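Side-chain contacts in 2-dehydro-3-deoxy-d-gluconate/2-dehydro-3-deoxy-phosphogluconate aldolase (Picrophilus torridus, PDB 4UXD), which belongs to the dihydrodipicolinate synthetase family of aldolases and folds as a (beta/alpha)8 barrel with additional helices at its C-terminal end: residues C30-P35 with K80-F85; V181-A186 with M192-L197; C225-F230 with I257-K262. All blocks are in the same frame, centred on the assembly; numbering follows the deposited sequence.

The three contacts illustrate how a (beta/alpha)8 barrel is joined to its helices by small apolar contacts. Interaction 1 joins the loop after strand 27-31 to helix 76-88, interaction 2 strand 178-183 to its own following helix, and interaction 3 the loop after strand 222-224 to helix 245-264. Interactions 1 and 2 lie on opposite sides of the chain's centre, their centres 25 Å apart. Interactions 1 and 3, centres 19 Å apart, touch: Asn229 ND2 probably bonds Pro31 O and Asn229 OD1 Ile33 N, each at 3.1 Å. Between interactions 2 and 3 the nearest atoms are about 8 Å apart. Glycerol, probably from the crystallisation liquor, lies about 4 Å from the side chains of Met194 and Met260.

Interaction 1: residues C30-P35 with K80-F85; sequences CPMITP and KDFLKF
Phe82 and Thr34 form the heart of this contact, with Met32 adding a third apolar surface. The methyl CG2 of Thr34 lies over one face of the Phe82 ring in a CH-pi contact, 4.0 Å from the ring centroid and 22° off the normal. It is displaced toward the rim, so its closest ring atom is CE1, 3.7 Å from CG2. Thr34 and Phe82 run antiparallel, side by side. Phe82 carries its ring out from helix 76-88 toward the loop because chi1 (-171°) sets CG opposite the backbone N. Met32 approaches the ring obliquely: its chain is extended as far as the sulfur and turns at the last torsion, bringing CE to 4.5 Å from Phe82 CZ. The two branches of Thr34 have different partners: the methyl meets the ring, while OG1 hydrogen-bonds Gly69 O. The backbone N of Thr34 hydrogen-bonds Tyr273 OH. Thr47 of helix 44-56 also touches Phe82, and Leu62 of strand 61-63 touches Met32. Phe82 thereby joins helix 76-88 of the outer helical layer to the segment following strand 27-31, at the C-terminal end of the inner strands of the (beta/alpha)8 barrel.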
loop_
_atom_site.group_PDB
_atom_site.type_symbol
_atom_site.label_atom_id
_atom_site.label_comp_id
_atom_site.label_asym_id
_atom_site.label_seq_id
_atom_site.Cartn_x
_atom_site.Cartn_y
_atom_site.Cartn_z
ATOM N N CYS A 30 28.400 -10.649 6.114
ATOM C CA CYS A 30 27.615 -11.614 5.331
ATOM C C CYS A 30 26.365 -12.098 6.066
ATOM O O CYS A 30 26.462 -12.789 7.077
ATOM C CB CYS A 30 28.438 -12.821 4.939
ATOM S SG CYS A 30 27.410 -14.084 4.128
ATOM N N PRO A 31 25.176 -11.745 5.552
ATOM C CA PRO A 31 23.993 -12.384 6.129
ATOM C C PRO A 31 23.899 -13.802 5.573
ATOM O O PRO A 31 23.437 -14.020 4.443
ATOM C CB PRO A 31 22.847 -11.484 5.674
ATOM C CG PRO A 31 23.297 -10.930 4.372
ATOM C CD PRO A 31 24.835 -10.916 4.392
ATOM N N MET A 32 24.395 -14.750 6.365
ATOM C CA MET A 32 24.599 -16.122 5.911
ATOM C C MET A 32 23.304 -16.817 5.525
ATOM O O MET A 32 22.307 -16.731 6.246
ATOM C CB MET A 32 25.282 -16.951 6.997
ATOM C CG MET A 32 26.636 -16.436 7.441
ATOM S SD MET A 32 27.337 -17.429 8.777
ATOM C CE MET A 32 27.524 -19.004 7.940
ATOM N N ILE A 33 23.323 -17.525 4.399
ATOM C CA ILE A 33 22.289 -18.520 4.166
ATOM C C ILE A 33 22.504 -19.652 5.156
ATOM O O ILE A 33 23.606 -19.853 5.664
ATOM C CB ILE A 33 22.302 -19.082 2.732
ATOM C CG1 ILE A 33 23.669 -19.695 2.410
ATOM C CG2 ILE A 33 21.941 -17.991 1.731
ATOM C CD1 ILE A 33 23.680 -20.522 1.153
ATOM N N THR A 34 21.445 -20.394 5.422
ATOM C CA THR A 34 21.548 -21.634 6.178
ATOM C C THR A 34 21.500 -22.834 5.216
ATOM O O THR A 34 20.407 -23.267 4.842
ATOM C CB THR A 34 20.407 -21.725 7.188
ATOM O OG1 THR A 34 20.310 -20.486 7.891
ATOM C CG2 THR A 34 20.625 -22.862 8.166
ATOM N N PRO A 35 22.673 -23.370 4.804
ATOM C CA PRO A 35 22.663 -24.441 3.796
ATOM C C PRO A 35 21.823 -25.650 4.213
ATOM O O PRO A 35 21.844 -26.019 5.389
ATOM C CB PRO A 35 24.142 -24.817 3.666
ATOM C CG PRO A 35 24.883 -23.610 4.094
ATOM C CD PRO A 35 24.046 -23.025 5.206
ATOM N N LYS A 80 19.750 -22.457 17.933
ATOM C CA LYS A 80 20.816 -22.524 18.924
ATOM C C LYS A 80 21.954 -23.365 18.372
ATOM O O LYS A 80 23.125 -22.988 18.461
ATOM C CB LYS A 80 20.323 -23.117 20.226
ATOM C CG LYS A 80 19.474 -22.213 21.076
ATOM C CD LYS A 80 19.141 -22.928 22.377
ATOM C CE LYS A 80 17.899 -22.378 23.035
ATOM N NZ LYS A 80 17.431 -23.280 24.123
ATOM N N ASP A 81 21.599 -24.499 17.779
ATOM C CA ASP A 81 22.603 -25.430 17.288
ATOM C C ASP A 81 23.436 -24.779 16.188
ATOM O O ASP A 81 24.659 -24.898 16.188
ATOM C CB ASP A 81 21.948 -26.726 16.795
ATOM C CG ASP A 81 21.451 -27.607 17.948
ATOM O OD1 ASP A 81 21.921 -27.434 19.107
ATOM O OD2 ASP A 81 20.589 -28.474 17.686
ATOM N N PHE A 82 22.788 -24.049 15.280
ATOM C CA PHE A 82 23.506 -23.428 14.158
ATOM C C PHE A 82 24.464 -22.315 14.619
ATOM O O PHE A 82 25.588 -22.211 14.134
ATOM C CB PHE A 82 22.506 -22.887 13.153
ATOM C CG PHE A 82 23.110 -22.421 11.866
ATOM C CD1 PHE A 82 23.473 -23.330 10.882
ATOM C CD2 PHE A 82 23.268 -21.070 11.614
ATOM C CE1 PHE A 82 24.004 -22.900 9.682
ATOM C CE2 PHE A 82 23.795 -20.633 10.409
ATOM C CZ PHE A 82 24.163 -21.548 9.443
ATOM N N LEU A 83 24.020 -21.483 15.554
ATOM C CA LEU A 83 24.887 -20.450 16.110
ATOM C C LEU A 83 26.123 -21.097 16.752
ATOM O O LEU A 83 27.229 -20.566 16.677
ATOM C CB LEU A 83 24.136 -19.602 17.140
ATOM C CG LEU A 83 22.912 -18.818 16.664
ATOM C CD1 LEU A 83 22.409 -17.909 17.775
ATOM C CD2 LEU A 83 23.199 -18.003 15.409
ATOM N N LYS A 84 25.932 -22.255 17.378
ATOM C CA LYS A 84 27.045 -22.956 17.980
ATOM C C LYS A 84 28.032 -23.419 16.906
ATOM O O LYS A 84 29.236 -23.216 17.028
ATOM C CB LYS A 84 26.546 -24.146 18.803
ATOM C CG LYS A 84 27.393 -24.445 20.036
ATOM C CD LYS A 84 26.843 -25.609 20.830
ATOM C CE LYS A 84 27.100 -26.933 20.115
ATOM N NZ LYS A 84 26.695 -28.122 20.922
ATOM N N PHE A 85 27.523 -24.025 15.845
ATOM C CA PHE A 85 28.393 -24.553 14.813
ATOM C C PHE A 85 29.238 -23.431 14.251
ATOM O O PHE A 85 30.465 -23.517 14.220
ATOM C CB PHE A 85 27.589 -25.226 13.703
ATOM C CG PHE A 85 28.439 -25.809 12.601
ATOM C CD1 PHE A 85 29.042 -27.055 12.751
ATOM C CD2 PHE A 85 28.623 -25.125 11.408
ATOM C CE1 PHE A 85 29.824 -27.602 11.726
ATOM C CE2 PHE A 85 29.399 -25.672 10.379
ATOM C CZ PHE A 85 30.003 -26.910 10.552
#

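Interaction 2: residues V181-A186 with M192-L197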
loop_
_atom_site.group_PDB
_atom_site.type_symbol
_atom_site.label_atom_id
_atom_site.label_comp_id
_atom_site.label_asym_id
_atom_site.label_seq_id
_atom_site.Cartn_x
_atom_site.Cartn_y
_atom_site.Cartn_z
ATOM N N VAL A 181 22.801 0.176 13.838
ATOM C CA VAL A 181 21.526 -0.076 13.175
ATOM C C VAL A 181 21.771 -0.526 11.736
ATOM O O VAL A 181 22.685 -0.049 11.079
ATOM C CB VAL A 181 20.637 1.154 13.208
ATOM C CG1 VAL A 181 21.196 2.261 12.293
ATOM C CG2 VAL A 181 19.202 0.790 12.854
ATOM N N LYS A 182 21.005 -1.518 11.293
ATOM C CA LYS A 182 21.100 -2.053 9.936
ATOM C C LYS A 182 19.788 -1.794 9.261
ATOM O O LYS A 182 18.747 -2.102 9.840
ATOM C CB LYS A 182 21.370 -3.560 9.917
ATOM C CG LYS A 182 22.705 -3.990 10.439
ATOM C CD LYS A 182 22.723 -5.497 10.615
ATOM C CE LYS A 182 24.098 -6.005 10.989
ATOM N NZ LYS A 182 24.070 -7.471 11.254
ATOM N N ASP A 183 19.840 -1.292 8.033
ATOM C CA ASP A 183 18.638 -0.929 7.293
ATOM C C ASP A 183 18.576 -1.543 5.892
ATOM O O ASP A 183 19.428 -1.283 5.044
ATOM C CB ASP A 183 18.545 0.593 7.187
ATOM C CG ASP A 183 17.258 1.053 6.546
ATOM O OD1 ASP A 183 17.181 1.081 5.300
ATOM O OD2 ASP A 183 16.325 1.396 7.295
ATOM N N SER A 184 17.534 -2.330 5.652
ATOM C CA SER A 184 17.303 -2.979 4.353
ATOM C C SER A 184 16.084 -2.412 3.593
ATOM O O SER A 184 15.676 -2.954 2.560
ATOM C CB SER A 184 17.113 -4.484 4.561
ATOM O OG SER A 184 18.286 -5.063 5.095
ATOM N N SER A 185 15.522 -1.322 4.106
ATOM C CA SER A 185 14.339 -0.696 3.520
ATOM C C SER A 185 14.523 -0.285 2.061
ATOM O O SER A 185 13.543 -0.223 1.314
ATOM C CB SER A 185 13.935 0.541 4.328
ATOM O OG SER A 185 14.763 1.616 3.975
ATOM N N ALA A 186 15.767 -0.000 1.672
ATOM C CA ALA A 186 16.089 0.506 0.328
ATOM C C ALA A 186 15.504 1.909 0.092
ATOM O O ALA A 186 15.402 2.361 -1.046
ATOM C CB ALA A 186 15.590 -0.470 -0.764
ATOM N N MET A 192 19.195 7.991 5.320
ATOM C CA MET A 192 19.921 9.179 5.737
ATOM C C MET A 192 19.475 9.617 7.148
ATOM O O MET A 192 20.300 10.081 7.940
ATOM C CB MET A 192 19.730 10.305 4.722
ATOM C CG MET A 192 20.263 9.990 3.327
ATOM S SD MET A 192 19.844 11.244 2.101
ATOM C CE MET A 192 21.330 12.253 2.156
ATOM N N GLU A 193 18.185 9.484 7.468
ATOM C CA GLU A 193 17.744 9.723 8.849
ATOM C C GLU A 193 18.524 8.827 9.800
ATOM O O GLU A 193 19.003 9.306 10.825
ATOM C CB GLU A 193 16.239 9.485 9.037
ATOM C CG GLU A 193 15.321 10.532 8.341
ATOM C CD GLU A 193 13.818 10.189 8.441
ATOM O OE1 GLU A 193 13.402 9.104 7.982
ATOM O OE2 GLU A 193 13.045 10.997 8.969
ATOM N N MET A 194 18.660 7.534 9.461
ATOM C CA MET A 194 19.397 6.588 10.303
ATOM C C MET A 194 20.875 7.016 10.412
ATOM O O MET A 194 21.474 6.979 11.505
ATOM C CB MET A 194 19.305 5.145 9.766
ATOM C CG MET A 194 17.916 4.466 9.821
ATOM S SD MET A 194 17.127 4.326 11.464
ATOM C CE MET A 194 16.199 2.807 11.306
ATOM N N LEU A 195 21.454 7.430 9.286
ATOM C CA LEU A 195 22.832 7.922 9.261
ATOM C C LEU A 195 23.041 9.125 10.165
ATOM O O LEU A 195 24.144 9.355 10.648
ATOM C CB LEU A 195 23.247 8.298 7.843
ATOM C CG LEU A 195 23.563 7.150 6.883
ATOM C CD1 LEU A 195 23.794 7.725 5.483
ATOM C CD2 LEU A 195 24.780 6.339 7.353
ATOM N N SER A 196 21.982 9.897 10.395
ATOM C CA SER A 196 22.070 11.051 11.288
ATOM C C SER A 196 22.282 10.629 12.750
ATOM O O SER A 196 22.554 11.468 13.606
ATOM C CB SER A 196 20.811 11.917 11.173
ATOM O OG SER A 196 20.048 11.858 12.366
ATOM N N LEU A 197 22.134 9.333 13.020
ATOM C CA LEU A 197 22.374 8.757 14.343
ATOM C C LEU A 197 23.791 8.205 14.430
ATOM O O LEU A 197 24.208 7.683 15.469
ATOM C CB LEU A 197 21.375 7.623 14.648
ATOM C CG LEU A 197 19.873 7.891 14.534
ATOM C CD1 LEU A 197 19.116 6.611 14.796
ATOM C CD2 LEU A 197 19.418 8.971 15.495
#
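Met194 lays its terminal methyl against the side chain of Val181, with CE 3.9 Å from Val181 CG2 and the methionine roughly perpendicular to the valine. The methionine starts with CG beside its backbone N and then bends at chi2 (-58°) and again at chi3, which takes its tip across from the helix to the strand. On the valine it is CG2, the branch anti to the backbone N, that receives the methyl. The same CE also comes near a polar group, lying 4.3 Å from Asp183 OD2; the CB atoms of Asp183 and Val181, two residues apart on the strand, both point toward the helix. Strand 178-183, helix 188-195 and strand 203-206 form a beta-alpha-beta unit of the (beta/alpha)8 barrel, and the contact packs the helix of this unit on its first strand. Neighbouring elements widen the apolar patch: Val168 of helix 165-174 touches Met194, while Ile153 and Val204 of the flanking strands touch Val181. Asp183 is held at both oxygens. Asn155 ND2 bonds Asp183 OD2, and Ser185 OG donates to the syn lone pair of Asp183 OD1 at 2.8 Å; a weak bond from Ser185 N also reaches OD1, bent to 133°. Ser185 OG in turn bonds Asp187 N, just ahead of helix 188-195. A glycerol, probably from the crystallisation liquor, lies about 4 Å from the Met194 side chain.

Interaction 3: residues C225-F230 with I257-K262; sequences CGTTNF and IPLMKK
Thr227 meets both Leu259 and Met260, and through them the loop after the last strand of the (beta/alpha)8 barrel rests on helix 245-264, one of the helices that follow it in the chain. The contact begins at the beta carbon: Thr227 CB is 3.9 Å from Leu259 CD2. Beyond it the side chain forks. The methyl CG2 touches the same CD2 and goes on to the sulfur of Met260, with Thr227 CG2 and Met260 SD 3.6 Å apart. The other branch, OG1, takes the position between backbone N and carbonyl carbon (chi1 64°) and hydrogen-bonds Asp209 OD2, so its polar end is satisfied by a neighbouring loop. Thr227 and Leu259 overlap flank to flank, pointing opposite ways, whereas Met260, its chain bent at chi2 and chi3, lies athwart the threonine. Leu259 CD2 also reaches Phe230, lying at the ring edge, 4.3 Å from Phe230 CE1. Tyr275 of helix 270-279 stacks on the Phe230 ring. The loop contains a short 3-10 segment, residues 226-229, at whose start the carbonyls of Cys225 and Gly226 each accept two bonds. Cys225 O takes both Thr228 N and Thr228 OG1, the hydroxyl oxygen 2.8 Å away. Gly226 O takes Asn229 N as well as the side-chain amide. Asn229 ND2 lies 2.7 Å from Gly226 O, meeting a lone pair in the carbonyl plane through a nearly straight bond of 167°.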
loop_
_atom_site.group_PDB
_atom_site.type_symbol
_atom_site.label_atom_id
_atom_site.label_comp_id
_atom_site.label_asym_id
_atom_site.label_seq_id
_atom_site.Cartn_x
_atom_site.Cartn_y
_atom_site.Cartn_z
ATOM N N CYS A 225 25.428 -7.687 3.182
ATOM C CA CYS A 225 25.198 -7.980 1.775
ATOM C C CYS A 225 25.140 -9.464 1.446
ATOM O O CYS A 225 26.159 -10.133 1.413
ATOM C CB CYS A 225 26.299 -7.317 0.952
ATOM S SG CYS A 225 26.465 -5.550 1.254
ATOM N N GLY A 226 23.945 -9.960 1.151
ATOM C CA GLY A 226 23.737 -11.376 0.905
ATOM C C GLY A 226 24.534 -11.977 -0.248
ATOM O O GLY A 226 24.820 -13.173 -0.251
ATOM N N THR A 227 24.887 -11.170 -1.237
ATOM C CA THR A 227 25.635 -11.685 -2.370
ATOM C C THR A 227 27.033 -12.183 -1.978
ATOM O O THR A 227 27.675 -12.886 -2.759
ATOM C CB THR A 227 25.788 -10.626 -3.465
ATOM O OG1 THR A 227 26.564 -9.520 -2.970
ATOM C CG2 THR A 227 24.416 -10.165 -3.934
ATOM N N THR A 228 27.501 -11.837 -0.783
ATOM C CA THR A 228 28.807 -12.306 -0.332
ATOM C C THR A 228 28.805 -13.818 -0.047
ATOM O O THR A 228 29.856 -14.406 0.156
ATOM C CB THR A 228 29.290 -11.556 0.927
ATOM O OG1 THR A 228 28.380 -11.778 2.014
ATOM C CG2 THR A 228 29.391 -10.074 0.644
ATOM N N ASN A 229 27.631 -14.440 -0.054
ATOM C CA ASN A 229 27.540 -15.876 0.129
ATOM C C ASN A 229 28.188 -16.658 -1.026
ATOM O O ASN A 229 28.462 -17.848 -0.895
ATOM C CB ASN A 229 26.076 -16.297 0.276
ATOM C CG ASN A 229 25.535 -16.051 1.659
ATOM O OD1 ASN A 229 25.744 -16.855 2.566
ATOM N ND2 ASN A 229 24.826 -14.937 1.834
ATOM N N PHE A 230 28.419 -15.992 -2.154
ATOM C CA PHE A 230 28.933 -16.659 -3.344
ATOM C C PHE A 230 29.573 -15.683 -4.327
ATOM O O PHE A 230 29.831 -16.026 -5.472
ATOM C CB PHE A 230 27.807 -17.424 -4.031
ATOM C CG PHE A 230 26.498 -16.706 -4.000
ATOM C CD1 PHE A 230 26.225 -15.702 -4.905
ATOM C CD2 PHE A 230 25.552 -17.013 -3.037
ATOM C CE1 PHE A 230 25.024 -15.034 -4.857
ATOM C CE2 PHE A 230 24.353 -16.351 -2.987
ATOM C CZ PHE A 230 24.085 -15.363 -3.894
ATOM N N ILE A 257 25.246 -4.876 -9.009
ATOM C CA ILE A 257 23.902 -4.460 -9.417
ATOM C C ILE A 257 23.299 -5.409 -10.443
ATOM O O ILE A 257 22.111 -5.709 -10.371
ATOM C CB ILE A 257 23.910 -3.003 -9.978
ATOM C CG1 ILE A 257 23.960 -2.012 -8.821
ATOM C CG2 ILE A 257 22.666 -2.707 -10.843
ATOM C CD1 ILE A 257 24.373 -0.634 -9.218
ATOM N N PRO A 258 24.107 -5.872 -11.412
ATOM C CA PRO A 258 23.536 -6.823 -12.369
ATOM C C PRO A 258 23.263 -8.173 -11.732
ATOM O O PRO A 258 22.290 -8.834 -12.104
ATOM C CB PRO A 258 24.611 -6.909 -13.454
ATOM C CG PRO A 258 25.318 -5.610 -13.352
ATOM C CD PRO A 258 25.398 -5.357 -11.885
ATOM N N LEU A 259 24.093 -8.557 -10.766
ATOM C CA LEU A 259 23.839 -9.772 -9.983
ATOM C C LEU A 259 22.589 -9.651 -9.112
ATOM O O LEU A 259 21.788 -10.597 -9.022
ATOM C CB LEU A 259 25.033 -10.105 -9.091
ATOM C CG LEU A 259 24.810 -11.364 -8.254
ATOM C CD1 LEU A 259 24.707 -12.592 -9.154
ATOM C CD2 LEU A 259 25.899 -11.514 -7.223
ATOM N N MET A 260 22.446 -8.496 -8.455
ATOM C CA MET A 260 21.267 -8.206 -7.640
ATOM C C MET A 260 19.977 -8.240 -8.464
ATOM O O MET A 260 18.911 -8.550 -7.935
ATOM C CB MET A 260 21.399 -6.839 -6.956
ATOM C CG MET A 260 22.229 -6.829 -5.661
ATOM S SD MET A 260 21.621 -8.011 -4.427
ATOM C CE MET A 260 20.100 -7.276 -3.851
ATOM N N LYS A 261 20.072 -7.925 -9.753
ATOM C CA LYS A 261 18.901 -7.942 -10.617
ATOM C C LYS A 261 18.508 -9.371 -10.937
ATOM O O LYS A 261 17.325 -9.717 -10.891
ATOM C CB LYS A 261 19.154 -7.185 -11.914
ATOM C CG LYS A 261 17.930 -7.136 -12.836
ATOM C CD LYS A 261 18.248 -6.421 -14.148
ATOM C CE LYS A 261 17.080 -6.477 -15.122
ATOM N NZ LYS A 261 17.503 -6.203 -16.524
ATOM N N LYS A 262 19.508 -10.183 -11.289
ATOM C CA LYS A 262 19.309 -11.610 -11.518
ATOM C C LYS A 262 18.620 -12.230 -10.303
ATOM O O LYS A 262 17.569 -12.847 -10.436
ATOM C CB LYS A 262 20.645 -12.319 -11.789
ATOM C CG LYS A 262 21.259 -12.059 -13.153
ATOM C CD LYS A 262 20.672 -12.980 -14.227
ATOM C CE LYS A 262 21.372 -12.822 -15.577
ATOM N NZ LYS A 262 20.865 -13.787 -16.601
#